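Local coordinates for protein activated BY transcription factor SSRB (Salmonella enterica, PDB 2WNW) that belongs to glycosyl hydrolase family 30, pairing a TIM barrel with a beta-sandwich domain, its production being activated by the transcription factor SsrB, at residues Arg19-Ser24 with Lys426-Thr431; Asp29-Ile34 with Arg418-Asp423; Leu33-Pro38 with Leu385-Asp390; Asn391-Val396 with Val409-Val414; Glu404-Val409 with Ala437-Trp442. All coordinates share one frame; numbering follows the deposited sequence.

Contact 1 (Arg19-Ser24 with Lys426-Thr431); sequences RAVSFS and KEIALT
In the beta-sandwich domain of this family 30 protein, an N-terminal strand joins strand 426-432, near the C-terminus, at a single antiparallel bridge. Ser-24 and Glu-427 form the hydrogen-bonded pair: Ser-24 N reaches Glu-427 O at 2.8 Å, and Glu-427 N reaches Ser-24 O at the same 2.8 Å, both nearly along the C=O axis. Beyond the bridge the chains diverge and side chains fill the angle. Ile-428, with CG1 anti to the backbone N (chi1 -179°), crosses Phe-23 at about a right angle and sets CG2 over one ring face, 4.1 Å from the Phe-23 ring centroid. Its other branch extends to Val-21, where Ile-428 CD1 meets Val-21 CG2 at 3.6 Å. Leu-440 packs against Val-21, Phe-23 and Ile-428, while the Glu-427 carboxylate turns to Gln-27 N. The N-terminal strand 17-25 thus enters, next to strand 426-432, a beta-sandwich sheet system whose strands come mostly from the C-terminal end of the chain.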
# COMPACT_ATOMS: atom_id res chain seq x y z
N ARG A 19 -27.86 6.30 9.09
CA ARG A 19 -28.61 7.52 8.86
C ARG A 19 -28.46 7.92 7.40
O ARG A 19 -27.44 7.63 6.76
CB ARG A 19 -28.12 8.65 9.78
CG ARG A 19 -26.79 9.28 9.41
CD ARG A 19 -26.37 10.25 10.50
NE ARG A 19 -25.27 11.11 10.10
CZ ARG A 19 -25.38 12.12 9.24
NH1 ARG A 19 -26.55 12.40 8.69
NH2 ARG A 19 -24.31 12.86 8.94
N ALA A 20 -29.49 8.57 6.87
CA ALA A 20 -29.47 9.01 5.48
C ALA A 20 -28.55 10.21 5.32
O ALA A 20 -28.50 11.08 6.18
CB ALA A 20 -30.88 9.37 5.03
N VAL A 21 -27.81 10.24 4.22
CA VAL A 21 -26.90 11.34 3.95
C VAL A 21 -26.96 11.68 2.47
O VAL A 21 -27.47 10.91 1.66
CB VAL A 21 -25.44 10.97 4.31
CG1 VAL A 21 -25.33 10.64 5.79
CG2 VAL A 21 -24.97 9.79 3.47
N SER A 22 -26.43 12.85 2.11
CA SER A 22 -26.41 13.25 0.72
C SER A 22 -25.09 13.91 0.38
O SER A 22 -24.47 14.57 1.22
CB SER A 22 -27.57 14.21 0.41
OG SER A 22 -27.39 15.46 1.04
N PHE A 23 -24.65 13.71 -0.86
CA PHE A 23 -23.41 14.30 -1.34
C PHE A 23 -23.74 15.73 -1.75
O PHE A 23 -24.91 16.09 -1.88
CB PHE A 23 -22.90 13.55 -2.57
CG PHE A 23 -22.27 12.22 -2.27
CD1 PHE A 23 -20.88 12.08 -2.30
CD2 PHE A 23 -23.05 11.10 -2.02
CE1 PHE A 23 -20.28 10.84 -2.07
CE2 PHE A 23 -22.46 9.85 -1.79
CZ PHE A 23 -21.08 9.72 -1.82
N SER A 24 -22.71 16.54 -1.96
CA SER A 24 -22.86 17.92 -2.38
C SER A 24 -21.88 18.12 -3.53
O SER A 24 -20.99 17.30 -3.73
CB SER A 24 -22.50 18.88 -1.25
OG SER A 24 -23.36 18.70 -0.14
N LYS A 426 -18.74 15.16 -6.99
CA LYS A 426 -19.55 15.11 -5.78
C LYS A 426 -18.71 14.72 -4.57
O LYS A 426 -17.75 13.96 -4.69
CB LYS A 426 -20.68 14.08 -5.95
CG LYS A 426 -21.63 14.36 -7.11
CD LYS A 426 -22.44 15.62 -6.87
CE LYS A 426 -23.63 15.71 -7.82
NZ LYS A 426 -23.22 15.66 -9.24
N GLU A 427 -19.07 15.24 -3.40
CA GLU A 427 -18.34 14.93 -2.18
C GLU A 427 -19.25 14.92 -0.95
O GLU A 427 -20.36 15.46 -0.98
CB GLU A 427 -17.23 15.96 -1.93
CG GLU A 427 -17.74 17.28 -1.36
CD GLU A 427 -16.63 18.25 -1.01
OE1 GLU A 427 -15.92 18.69 -1.93
OE2 GLU A 427 -16.48 18.58 0.18
N ILE A 428 -18.77 14.29 0.11
CA ILE A 428 -19.49 14.24 1.37
C ILE A 428 -18.43 14.26 2.47
O ILE A 428 -17.52 13.43 2.48
CB ILE A 428 -20.39 12.99 1.50
CG1 ILE A 428 -21.11 13.03 2.85
CG2 ILE A 428 -19.56 11.71 1.37
CD1 ILE A 428 -22.18 11.96 3.02
N ALA A 429 -18.54 15.23 3.36
CA ALA A 429 -17.60 15.39 4.46
C ALA A 429 -17.94 14.48 5.62
O ALA A 429 -19.09 14.44 6.08
CB ALA A 429 -17.58 16.84 4.93
N LEU A 430 -16.94 13.75 6.10
CA LEU A 430 -17.14 12.84 7.22
C LEU A 430 -16.19 13.16 8.37
O LEU A 430 -15.07 13.62 8.15
CB LEU A 430 -16.92 11.39 6.79
CG LEU A 430 -17.79 10.82 5.65
CD1 LEU A 430 -17.41 9.37 5.43
CD2 LEU A 430 -19.26 10.94 6.01
N THR A 431 -16.65 12.92 9.59
CA THR A 431 -15.84 13.14 10.77
C THR A 431 -15.89 11.84 11.57
O THR A 431 -16.97 11.37 11.93
CB THR A 431 -16.38 14.29 11.64
OG1 THR A 431 -16.26 15.53 10.93
CG2 THR A 431 -15.60 14.39 12.94

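Contact 2 (Asp29-Ile34 with Arg418-Asp423); sequences DCSELI and RCRVLD
Arg-420 NH2 is gripped by three oxygens of the loop 29-32: Asp-29 O, Ser-31 O and Asp-29 OD2. The shortest bond, Arg-420 NH2 to Asp-29 O at 2.6 Å, is nearly straight (172°) and lies in the guanidinium plane, yet it meets the carbonyl from above its own plane. Ser-31 O, 2.9 Å from Arg-420 NH2, is approached on a lone pair instead. The salt bridge from Asp-29 OD2 to Arg-420 NH2 spans 2.8 Å. That carboxylate oxygen also accepts from Ser-31 N, making an Asx turn, and, on its syn lone pair, from Ser-31 OG. Leu-33 CD2 sits over the centre of the guanidinium face, and Arg-420 NH1 pairs with Glu-427, so the group is fixed by both its rim and a face. Past the loop the chain enters the sheet of the beta-sandwich domain, where Leu-33 and Ile-34 run parallel to Arg-420 and Val-421. Glu-32 O accepts Arg-420 N at 2.8 Å, Arg-420 O receives Ile-34 N, and Ile-34 O receives Leu-422 N. On the sheet face of Ile-34 and Val-421, Ile-34 CD1 touches Cys-419 SG at 3.7 Å. Glu-32, extended beyond CG, stands its carboxylate on one face of the Arg-418 guanidinium, the planes 72° apart; Glu-32 OE1 comes within 2.8 Å of Arg-418 NH2, a pairing of charges to which no N-H points.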
# COMPACT_ATOMS: atom_id res chain seq x y z
N ASP A 29 -11.13 23.14 -3.24
CA ASP A 29 -10.02 22.68 -2.41
C ASP A 29 -9.85 21.17 -2.54
O ASP A 29 -10.83 20.43 -2.63
CB ASP A 29 -10.26 23.02 -0.94
CG ASP A 29 -9.24 22.38 -0.02
OD1 ASP A 29 -8.08 22.83 -0.01
OD2 ASP A 29 -9.59 21.41 0.68
N CYS A 30 -8.60 20.71 -2.55
CA CYS A 30 -8.31 19.28 -2.68
C CYS A 30 -7.66 18.65 -1.46
O CYS A 30 -7.02 17.60 -1.56
CB CYS A 30 -7.41 19.04 -3.90
SG CYS A 30 -8.19 19.39 -5.49
N SER A 31 -7.81 19.27 -0.29
CA SER A 31 -7.21 18.73 0.92
C SER A 31 -8.14 17.77 1.66
O SER A 31 -9.36 17.80 1.46
CB SER A 31 -6.81 19.86 1.86
OG SER A 31 -7.96 20.50 2.39
N GLU A 32 -7.55 16.92 2.50
CA GLU A 32 -8.28 15.94 3.31
C GLU A 32 -9.22 15.04 2.52
O GLU A 32 -10.30 14.68 2.99
CB GLU A 32 -9.08 16.65 4.41
CG GLU A 32 -8.20 17.29 5.47
CD GLU A 32 -8.99 17.95 6.58
OE1 GLU A 32 -8.36 18.37 7.57
OE2 GLU A 32 -10.23 18.06 6.47
N LEU A 33 -8.78 14.63 1.34
CA LEU A 33 -9.59 13.79 0.48
C LEU A 33 -9.37 12.29 0.55
O LEU A 33 -8.26 11.82 0.80
CB LEU A 33 -9.38 14.17 -0.98
CG LEU A 33 -9.72 15.57 -1.49
CD1 LEU A 33 -9.36 15.65 -2.97
CD2 LEU A 33 -11.20 15.85 -1.28
N ILE A 34 -10.45 11.56 0.34
CA ILE A 34 -10.39 10.12 0.20
C ILE A 34 -11.08 10.05 -1.15
O ILE A 34 -12.30 10.20 -1.26
CB ILE A 34 -11.21 9.33 1.25
CG1 ILE A 34 -10.44 9.31 2.57
CG2 ILE A 34 -11.44 7.90 0.75
CD1 ILE A 34 -11.07 8.45 3.66
N ARG A 418 -11.03 14.11 10.11
CA ARG A 418 -11.97 14.47 9.06
C ARG A 418 -11.48 14.06 7.69
O ARG A 418 -10.28 13.94 7.45
CB ARG A 418 -12.19 15.98 9.03
CG ARG A 418 -12.89 16.56 10.24
CD ARG A 418 -12.94 18.06 10.09
NE ARG A 418 -11.59 18.62 10.03
CZ ARG A 418 -11.20 19.55 9.17
NH1 ARG A 418 -12.05 20.05 8.28
NH2 ARG A 418 -9.94 19.99 9.19
N CYS A 419 -12.42 13.85 6.78
CA CYS A 419 -12.09 13.49 5.42
C CYS A 419 -13.27 13.83 4.53
O CYS A 419 -14.39 13.98 5.01
CB CYS A 419 -11.77 11.99 5.31
SG CYS A 419 -13.15 10.87 5.59
N ARG A 420 -13.00 13.98 3.25
CA ARG A 420 -14.05 14.27 2.30
C ARG A 420 -14.02 13.17 1.26
O ARG A 420 -13.05 13.04 0.51
CB ARG A 420 -13.82 15.62 1.62
CG ARG A 420 -14.12 16.83 2.49
CD ARG A 420 -14.11 18.09 1.63
NE ARG A 420 -12.76 18.44 1.19
CZ ARG A 420 -12.47 19.00 0.02
NH1 ARG A 420 -13.43 19.27 -0.85
NH2 ARG A 420 -11.21 19.30 -0.27
N VAL A 421 -15.06 12.35 1.24
CA VAL A 421 -15.14 11.29 0.24
C VAL A 421 -15.48 12.00 -1.06
O VAL A 421 -16.54 12.62 -1.18
CB VAL A 421 -16.23 10.26 0.58
CG1 VAL A 421 -16.32 9.21 -0.52
CG2 VAL A 421 -15.93 9.61 1.92
N LEU A 422 -14.57 11.91 -2.02
CA LEU A 422 -14.74 12.59 -3.30
C LEU A 422 -14.96 11.60 -4.44
O LEU A 422 -14.09 10.79 -4.74
CB LEU A 422 -13.50 13.46 -3.56
CG LEU A 422 -13.43 14.49 -4.70
CD1 LEU A 422 -13.14 13.80 -6.00
CD2 LEU A 422 -14.72 15.29 -4.76
N ASP A 423 -16.14 11.67 -5.04
CA ASP A 423 -16.51 10.80 -6.16
C ASP A 423 -16.84 11.69 -7.36
O ASP A 423 -17.98 12.15 -7.50
CB ASP A 423 -17.73 9.96 -5.78
CG ASP A 423 -18.21 9.09 -6.92
OD1 ASP A 423 -19.28 8.46 -6.77
OD2 ASP A 423 -17.54 9.02 -7.97

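Contact 3 (Leu33-Pro38 with Leu385-Asp390); sequences LISVLP and LSSSYD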
# COMPACT_ATOMS: atom_id res chain seq x y z
N LEU A 33 -8.78 14.63 1.34
CA LEU A 33 -9.59 13.79 0.48
C LEU A 33 -9.37 12.29 0.55
O LEU A 33 -8.26 11.82 0.80
CB LEU A 33 -9.38 14.17 -0.98
CG LEU A 33 -9.72 15.57 -1.49
CD1 LEU A 33 -9.36 15.65 -2.97
CD2 LEU A 33 -11.20 15.85 -1.28
N ILE A 34 -10.45 11.56 0.34
CA ILE A 34 -10.39 10.12 0.20
C ILE A 34 -11.08 10.05 -1.15
O ILE A 34 -12.30 10.20 -1.26
CB ILE A 34 -11.21 9.33 1.25
CG1 ILE A 34 -10.44 9.31 2.57
CG2 ILE A 34 -11.44 7.90 0.75
CD1 ILE A 34 -11.07 8.45 3.66
N SER A 35 -10.27 9.92 -2.20
CA SER A 35 -10.78 9.88 -3.56
C SER A 35 -11.22 8.48 -3.96
O SER A 35 -10.52 7.51 -3.70
CB SER A 35 -9.70 10.36 -4.53
OG SER A 35 -9.22 11.64 -4.17
N VAL A 36 -12.40 8.40 -4.57
CA VAL A 36 -12.91 7.11 -5.03
C VAL A 36 -13.18 7.18 -6.53
O VAL A 36 -13.73 8.17 -7.03
CB VAL A 36 -14.21 6.72 -4.28
CG1 VAL A 36 -13.93 6.57 -2.80
CG2 VAL A 36 -15.30 7.76 -4.51
N LEU A 37 -12.75 6.15 -7.24
CA LEU A 37 -12.93 6.07 -8.68
C LEU A 37 -13.62 4.76 -9.01
O LEU A 37 -12.99 3.79 -9.43
CB LEU A 37 -11.59 6.15 -9.41
CG LEU A 37 -10.80 7.46 -9.28
CD1 LEU A 37 -10.17 7.55 -7.90
CD2 LEU A 37 -9.73 7.53 -10.36
N PRO A 38 -14.95 4.70 -8.81
CA PRO A 38 -15.77 3.52 -9.07
C PRO A 38 -15.59 2.90 -10.45
O PRO A 38 -15.71 1.69 -10.61
CB PRO A 38 -17.19 4.03 -8.85
CG PRO A 38 -17.01 5.10 -7.82
CD PRO A 38 -15.78 5.82 -8.31
N LEU A 385 -10.84 1.36 -7.20
CA LEU A 385 -9.65 2.15 -6.94
C LEU A 385 -10.04 3.32 -6.04
O LEU A 385 -11.08 3.95 -6.24
CB LEU A 385 -9.08 2.70 -8.25
CG LEU A 385 -7.95 3.73 -8.12
CD1 LEU A 385 -6.71 3.04 -7.55
CD2 LEU A 385 -7.64 4.34 -9.48
N SER A 386 -9.22 3.60 -5.03
CA SER A 386 -9.47 4.72 -4.13
C SER A 386 -8.14 5.09 -3.49
O SER A 386 -7.21 4.28 -3.49
CB SER A 386 -10.50 4.34 -3.06
OG SER A 386 -10.01 3.35 -2.18
N SER A 387 -8.05 6.30 -2.97
CA SER A 387 -6.82 6.75 -2.31
C SER A 387 -7.15 7.68 -1.16
O SER A 387 -8.15 8.41 -1.18
CB SER A 387 -5.89 7.45 -3.31
OG SER A 387 -6.43 8.67 -3.80
N SER A 388 -6.29 7.66 -0.14
CA SER A 388 -6.48 8.49 1.04
C SER A 388 -5.35 9.48 1.24
O SER A 388 -4.18 9.15 1.01
CB SER A 388 -6.60 7.62 2.29
OG SER A 388 -6.65 8.43 3.46
N TYR A 389 -5.70 10.68 1.68
CA TYR A 389 -4.72 11.74 1.92
C TYR A 389 -3.83 11.44 3.12
O TYR A 389 -2.76 12.04 3.27
CB TYR A 389 -5.45 13.07 2.13
CG TYR A 389 -6.02 13.29 3.52
CD1 TYR A 389 -5.33 14.03 4.48
CD2 TYR A 389 -7.28 12.79 3.87
CE1 TYR A 389 -5.87 14.28 5.74
CE2 TYR A 389 -7.84 13.03 5.13
CZ TYR A 389 -7.12 13.78 6.06
OH TYR A 389 -7.67 14.06 7.28
N ASP A 390 -4.27 10.51 3.96
CA ASP A 390 -3.54 10.15 5.18
C ASP A 390 -3.73 8.66 5.47
O ASP A 390 -4.85 8.20 5.67
CB ASP A 390 -4.08 10.99 6.35
CG ASP A 390 -3.26 10.85 7.63
OD1 ASP A 390 -2.69 9.76 7.88
OD2 ASP A 390 -3.21 11.83 8.40
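Strands 33-37 and 385-388 run antiparallel, their axes 4.6 Å apart at the closest and 173° between directions. Ser-35 and Ser-387 form a hydrogen-bonded pair between the non-hydrogen-bonded pairs Ile-34/Ser-388 and Val-36/Ser-386. Ser-35 N meets Ser-387 O at 2.8 Å, and Ser-387 N returns to Ser-35 O over 2.8 Å. Where strand 385-388 ends, Tyr-389 N adds a last bond, to Leu-33 O, 2.9 Å long and nearly along the C=O axis. The Tyr-389 ring, its CG in the crowded position between backbone N and carbonyl carbon (chi1 80°), turns its edge to that same oxygen, with Tyr-389 CD2 3.4 Å from Leu-33 O. Its hydroxyl hydrogen-bonds to Arg-418 O on the next strand. At the far end, Leu-37 and Leu-385 lie side by side and point the same way, touching through Leu-37 CD2 and Leu-385 CD2 at 3.9 Å. On the face shared by Val-36 and Ser-386, Val-36 CG1 meets Ser-386 CB at 4.1 Å, while Ser-386 OG bonds to Glu-395 and Ser-388 OG to Leu-393 O. Ser-387 OG, on the face of the two leucines, is hydrogen-bonded to His-274 and Gln-277 of the second subunit. The hydroxyls of Ser-386, Ser-387 and Ser-388 thus find partners beyond this strand pair, tying it to strand 393-399 on one face and to the subunit interface on the other.

Contact 4 (Asn391-Val396 with Val409-Val414); sequences NLLEEV and VYNRDV
Glu-394 and Tyr-410 lie side by side and point the same way, with the carboxylate turned 80° from the ring plane. Glu-394 OE1 comes to the ring edge in plane, 3.7 Å from Tyr-410 CD1. The tyrosine reaches there with CG anti to its backbone N (chi1 161°), and its hydroxyl bonds to His-311. Glu-394, extended beyond CG, gives OE2 to His-315; the same oxygen lies 3.2 Å from Arg-412 CD and makes a long salt bridge of 3.7 Å to Arg-412 NH1. These histidines set this face of the sandwich against helix 305-322 of the barrel domain; the His-315 bond and nearby Arg-412 would be expected to stabilise the carboxylate as the anion. Glu-394 and Tyr-410 sit on the two arms of a beta hairpin, strands 393-399 and 405-411, as a hydrogen-bonded antiparallel pair: Tyr-410 N to Glu-394 O is 2.8 Å, and Glu-394 N to Tyr-410 O is 2.9 Å. Arg-412 N adds a bond to Leu-392 O. Leu-392 crosses the arginine at about a right angle, pressing CD2 to Arg-412 CG at 3.8 Å. On the other face, Leu-393 crosses Asn-411 obliquely and sets CD2 3.8 Å from Asn-411 CB. Asn-411 OD1 accepts Asp-413 N in an Asx turn as the strand ends, while its ND2 bonds to Gln-415 O and Pro-433 O.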
# COMPACT_ATOMS: atom_id res chain seq x y z
N ASN A 391 -2.62 7.92 5.50
CA ASN A 391 -2.66 6.48 5.75
C ASN A 391 -3.27 6.06 7.09
O ASN A 391 -3.59 4.89 7.28
CB ASN A 391 -1.25 5.88 5.64
CG ASN A 391 -0.86 5.54 4.21
OD1 ASN A 391 -1.54 5.93 3.26
ND2 ASN A 391 0.24 4.81 4.05
N LEU A 392 -3.42 7.00 8.02
CA LEU A 392 -4.01 6.68 9.31
C LEU A 392 -5.52 6.53 9.12
O LEU A 392 -6.20 5.91 9.93
CB LEU A 392 -3.71 7.77 10.35
CG LEU A 392 -2.25 7.89 10.80
CD1 LEU A 392 -2.15 8.93 11.90
CD2 LEU A 392 -1.74 6.54 11.30
N LEU A 393 -6.03 7.13 8.05
CA LEU A 393 -7.44 6.98 7.72
C LEU A 393 -7.44 5.83 6.72
O LEU A 393 -7.28 6.03 5.51
CB LEU A 393 -7.99 8.26 7.08
CG LEU A 393 -8.41 9.34 8.08
CD1 LEU A 393 -8.75 10.63 7.36
CD2 LEU A 393 -9.61 8.84 8.89
N GLU A 394 -7.58 4.62 7.25
CA GLU A 394 -7.59 3.41 6.43
C GLU A 394 -8.90 3.30 5.69
O GLU A 394 -9.97 3.55 6.25
CB GLU A 394 -7.37 2.18 7.33
CG GLU A 394 -6.03 2.20 8.06
CD GLU A 394 -5.80 0.96 8.90
OE1 GLU A 394 -6.34 -0.11 8.55
OE2 GLU A 394 -5.07 1.04 9.91
N GLU A 395 -8.83 2.91 4.42
CA GLU A 395 -10.04 2.82 3.62
C GLU A 395 -9.94 1.87 2.44
O GLU A 395 -8.86 1.65 1.89
CB GLU A 395 -10.42 4.21 3.11
CG GLU A 395 -9.33 4.89 2.25
CD GLU A 395 -9.24 4.33 0.84
OE1 GLU A 395 -10.29 3.93 0.30
OE2 GLU A 395 -8.13 4.32 0.25
N VAL A 396 -11.08 1.30 2.06
CA VAL A 396 -11.16 0.41 0.91
C VAL A 396 -12.60 0.44 0.42
O VAL A 396 -13.53 0.44 1.22
CB VAL A 396 -10.73 -1.04 1.25
CG1 VAL A 396 -11.68 -1.66 2.27
CG2 VAL A 396 -10.68 -1.88 -0.03
N VAL A 409 -14.28 3.09 5.93
CA VAL A 409 -13.25 3.99 6.42
C VAL A 409 -13.06 3.75 7.91
O VAL A 409 -14.03 3.69 8.67
CB VAL A 409 -13.62 5.48 6.21
CG1 VAL A 409 -12.49 6.38 6.71
CG2 VAL A 409 -13.89 5.76 4.73
N TYR A 410 -11.81 3.60 8.32
CA TYR A 410 -11.46 3.35 9.72
C TYR A 410 -10.36 4.32 10.15
O TYR A 410 -9.30 4.41 9.53
CB TYR A 410 -10.97 1.90 9.87
CG TYR A 410 -10.17 1.62 11.12
CD1 TYR A 410 -8.91 1.02 11.03
CD2 TYR A 410 -10.65 1.96 12.38
CE1 TYR A 410 -8.15 0.77 12.17
CE2 TYR A 410 -9.90 1.71 13.53
CZ TYR A 410 -8.66 1.12 13.42
OH TYR A 410 -7.91 0.89 14.55
N ASN A 411 -10.63 5.06 11.22
CA ASN A 411 -9.67 6.03 11.75
C ASN A 411 -8.85 5.42 12.88
O ASN A 411 -9.34 5.29 14.01
CB ASN A 411 -10.42 7.28 12.26
CG ASN A 411 -9.50 8.25 12.97
OD1 ASN A 411 -8.29 8.27 12.71
ND2 ASN A 411 -10.06 9.07 13.86
N ARG A 412 -7.60 5.06 12.60
CA ARG A 412 -6.76 4.46 13.63
C ARG A 412 -6.05 5.50 14.50
O ARG A 412 -5.38 5.15 15.47
CB ARG A 412 -5.71 3.51 13.02
CG ARG A 412 -4.59 4.19 12.25
CD ARG A 412 -3.57 3.18 11.75
NE ARG A 412 -2.91 2.46 12.83
CZ ARG A 412 -2.00 1.50 12.65
NH1 ARG A 412 -1.64 1.14 11.42
NH2 ARG A 412 -1.45 0.89 13.69
N ASP A 413 -6.21 6.77 14.15
CA ASP A 413 -5.58 7.85 14.91
C ASP A 413 -6.24 7.90 16.29
O ASP A 413 -7.35 7.38 16.47
CB ASP A 413 -5.78 9.20 14.20
CG ASP A 413 -4.70 10.22 14.55
OD1 ASP A 413 -3.98 10.03 15.55
OD2 ASP A 413 -4.58 11.23 13.82
N VAL A 414 -5.57 8.53 17.25
CA VAL A 414 -6.10 8.64 18.60
C VAL A 414 -6.87 9.95 18.76
O VAL A 414 -7.28 10.32 19.86
CB VAL A 414 -4.96 8.61 19.64
CG1 VAL A 414 -4.26 7.26 19.60
CG2 VAL A 414 -3.98 9.73 19.36

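Contact 5 (Glu404-Val409 with Ala437-Trp442); sequences ERVLVV and ASTLLW. With PO4 (phosphate ion), chain C.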
# COMPACT_ATOMS: atom_id res chain seq x y z
N GLU A 404 -23.98 -0.79 -6.71
CA GLU A 404 -23.92 -0.03 -5.46
C GLU A 404 -22.48 0.17 -5.00
O GLU A 404 -21.71 -0.78 -4.93
CB GLU A 404 -24.69 -0.76 -4.35
CG GLU A 404 -24.88 0.09 -3.09
CD GLU A 404 -25.51 -0.70 -1.95
OE1 GLU A 404 -26.22 -0.08 -1.13
OE2 GLU A 404 -25.27 -1.92 -1.86
N ARG A 405 -22.13 1.42 -4.70
CA ARG A 405 -20.79 1.73 -4.22
C ARG A 405 -20.76 1.56 -2.70
O ARG A 405 -21.71 1.92 -2.01
CB ARG A 405 -20.40 3.18 -4.57
CG ARG A 405 -20.08 3.44 -6.06
CD ARG A 405 -21.33 3.80 -6.87
NE ARG A 405 -20.98 4.29 -8.20
CZ ARG A 405 -20.65 3.51 -9.23
NH1 ARG A 405 -20.65 2.19 -9.09
NH2 ARG A 405 -20.31 4.05 -10.39
N VAL A 406 -19.67 0.99 -2.19
CA VAL A 406 -19.53 0.77 -0.75
C VAL A 406 -18.12 1.17 -0.33
O VAL A 406 -17.14 0.68 -0.88
CB VAL A 406 -19.72 -0.73 -0.38
CG1 VAL A 406 -19.64 -0.90 1.12
CG2 VAL A 406 -21.05 -1.23 -0.90
N LEU A 407 -18.01 2.07 0.65
CA LEU A 407 -16.70 2.52 1.12
C LEU A 407 -16.56 2.33 2.62
O LEU A 407 -17.40 2.80 3.39
CB LEU A 407 -16.47 4.00 0.78
CG LEU A 407 -15.10 4.53 1.21
CD1 LEU A 407 -14.03 3.94 0.32
CD2 LEU A 407 -15.07 6.06 1.12
N VAL A 408 -15.51 1.63 3.03
CA VAL A 408 -15.25 1.41 4.45
C VAL A 408 -14.09 2.33 4.86
O VAL A 408 -13.06 2.35 4.20
CB VAL A 408 -14.84 -0.05 4.74
CG1 VAL A 408 -14.57 -0.23 6.23
CG2 VAL A 408 -15.95 -1.00 4.30
N VAL A 409 -14.28 3.09 5.93
CA VAL A 409 -13.25 3.99 6.42
C VAL A 409 -13.06 3.75 7.91
O VAL A 409 -14.03 3.69 8.67
CB VAL A 409 -13.62 5.48 6.21
CG1 VAL A 409 -12.49 6.38 6.71
CG2 VAL A 409 -13.89 5.76 4.73
N ALA A 437 -15.23 3.83 12.80
CA ALA A 437 -15.30 3.21 11.49
C ALA A 437 -16.64 3.59 10.88
O ALA A 437 -17.64 3.73 11.59
CB ALA A 437 -15.19 1.69 11.60
N SER A 438 -16.65 3.78 9.57
CA SER A 438 -17.88 4.14 8.88
C SER A 438 -17.94 3.45 7.53
O SER A 438 -16.92 3.26 6.86
CB SER A 438 -17.95 5.65 8.68
OG SER A 438 -17.93 6.34 9.92
N THR A 439 -19.15 3.06 7.14
CA THR A 439 -19.36 2.44 5.85
C THR A 439 -20.36 3.33 5.13
O THR A 439 -21.46 3.59 5.64
CB THR A 439 -19.93 1.02 5.98
OG1 THR A 439 -19.03 0.21 6.75
CG2 THR A 439 -20.09 0.38 4.60
N LEU A 440 -19.97 3.82 3.96
CA LEU A 440 -20.81 4.70 3.15
C LEU A 440 -21.33 3.92 1.95
O LEU A 440 -20.56 3.28 1.23
CB LEU A 440 -20.00 5.91 2.67
CG LEU A 440 -20.67 6.92 1.74
CD1 LEU A 440 -21.80 7.64 2.47
CD2 LEU A 440 -19.63 7.92 1.25
N LEU A 441 -22.64 3.98 1.73
CA LEU A 441 -23.28 3.27 0.62
C LEU A 441 -23.98 4.28 -0.28
O LEU A 441 -24.69 5.16 0.21
CB LEU A 441 -24.31 2.28 1.16
CG LEU A 441 -23.91 1.38 2.32
CD1 LEU A 441 -25.14 0.62 2.81
CD2 LEU A 441 -22.82 0.42 1.89
N TRP A 442 -23.80 4.14 -1.59
CA TRP A 442 -24.46 5.04 -2.53
C TRP A 442 -24.45 4.49 -3.95
O TRP A 442 -23.76 3.51 -4.25
CB TRP A 442 -23.80 6.43 -2.48
CG TRP A 442 -22.50 6.56 -3.23
CD1 TRP A 442 -22.31 7.14 -4.45
CD2 TRP A 442 -21.20 6.17 -2.77
NE1 TRP A 442 -20.98 7.14 -4.78
CE2 TRP A 442 -20.27 6.55 -3.77
CE3 TRP A 442 -20.72 5.54 -1.61
CZ2 TRP A 442 -18.89 6.32 -3.64
CZ3 TRP A 442 -19.35 5.31 -1.48
CH2 TRP A 442 -18.45 5.70 -2.50
P PO4 C . -19.98 7.67 -10.11
O1 PO4 C . -20.35 7.12 -8.78
O2 PO4 C . -20.76 8.91 -10.35
O3 PO4 C . -18.53 7.98 -10.14
O4 PO4 C . -20.29 6.67 -11.17
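Ala-437 opens the last strand of the beta-sandwich domain, which pairs antiparallel with strand 405-409 in a regular register from Ser-438/Val-409 to Trp-442/Arg-405. Ala-437 places its CA 3.1 Å from Val-409 O in a CA-H...O contact. Ser-438 then exchanges two backbone bonds with Val-409, Ser-438 N to Val-409 O and Val-409 N to Ser-438 O. Thr-439 turns to the opposite face, where its CG2, anti to the backbone N, lies beside Val-406 CG1 at 3.7 Å; its OG1 bonds to His-372. Leu-440 and Leu-407 likewise exchange two backbone hydrogen bonds, and Leu-440 N to Leu-407 O measures 2.8 Å. Leu-441, on the face of Thr-439, runs alongside Val-406 and brings CD2 to within 3.5 Å of Val-406 CG1. Trp-442 closes the strand: its O receives Arg-405 N at 2.7 Å, nearly along the C=O axis. With CG in the crowded position (chi1 79°), the indole folds across toward strand 405-409. Arg-405 CB sits over the centre of the six-membered ring, a CH-pi contact only 10° off the normal, while Leu-407 CB meets the ring edge. Trp-442 NE1 is held by Asp-423. The arginine chain bends at chi2 and carries its guanidinium to a phosphate ion, probably from the crystallisation liquor: Arg-405 NE bonds to PO4 O1, and Arg-405 NH2 to PO4 O4 at 2.7 Å.

Overall arrangement
All five contacts belong to one curled sheet system beside the TIM barrel. Contacts 2 and 3 share Leu-33 and Ile-34, their centres 8 Å apart, so strand 33-37 is flanked by 417-423 and 382-388. Contacts 4 and 5 likewise share Val-409 on strand 405-411. Contact 1 lies 11 Å, centre to centre, from both contact 2 and contact 5; Glu-427 OE1 bridges to Arg-420 NH1 at 2.8 Å, and Phe-23 CE2 packs on Trp-442 CG at 3.6 Å. Ser-386 OG to Glu-395 OE1, 2.6 Å, links contacts 3 and 4. Ile-34 meets Val-409 across the interior. Arg-405 of contact 5 binds a phosphate ion; contacts 2, 3 and 4 touch the second subunit.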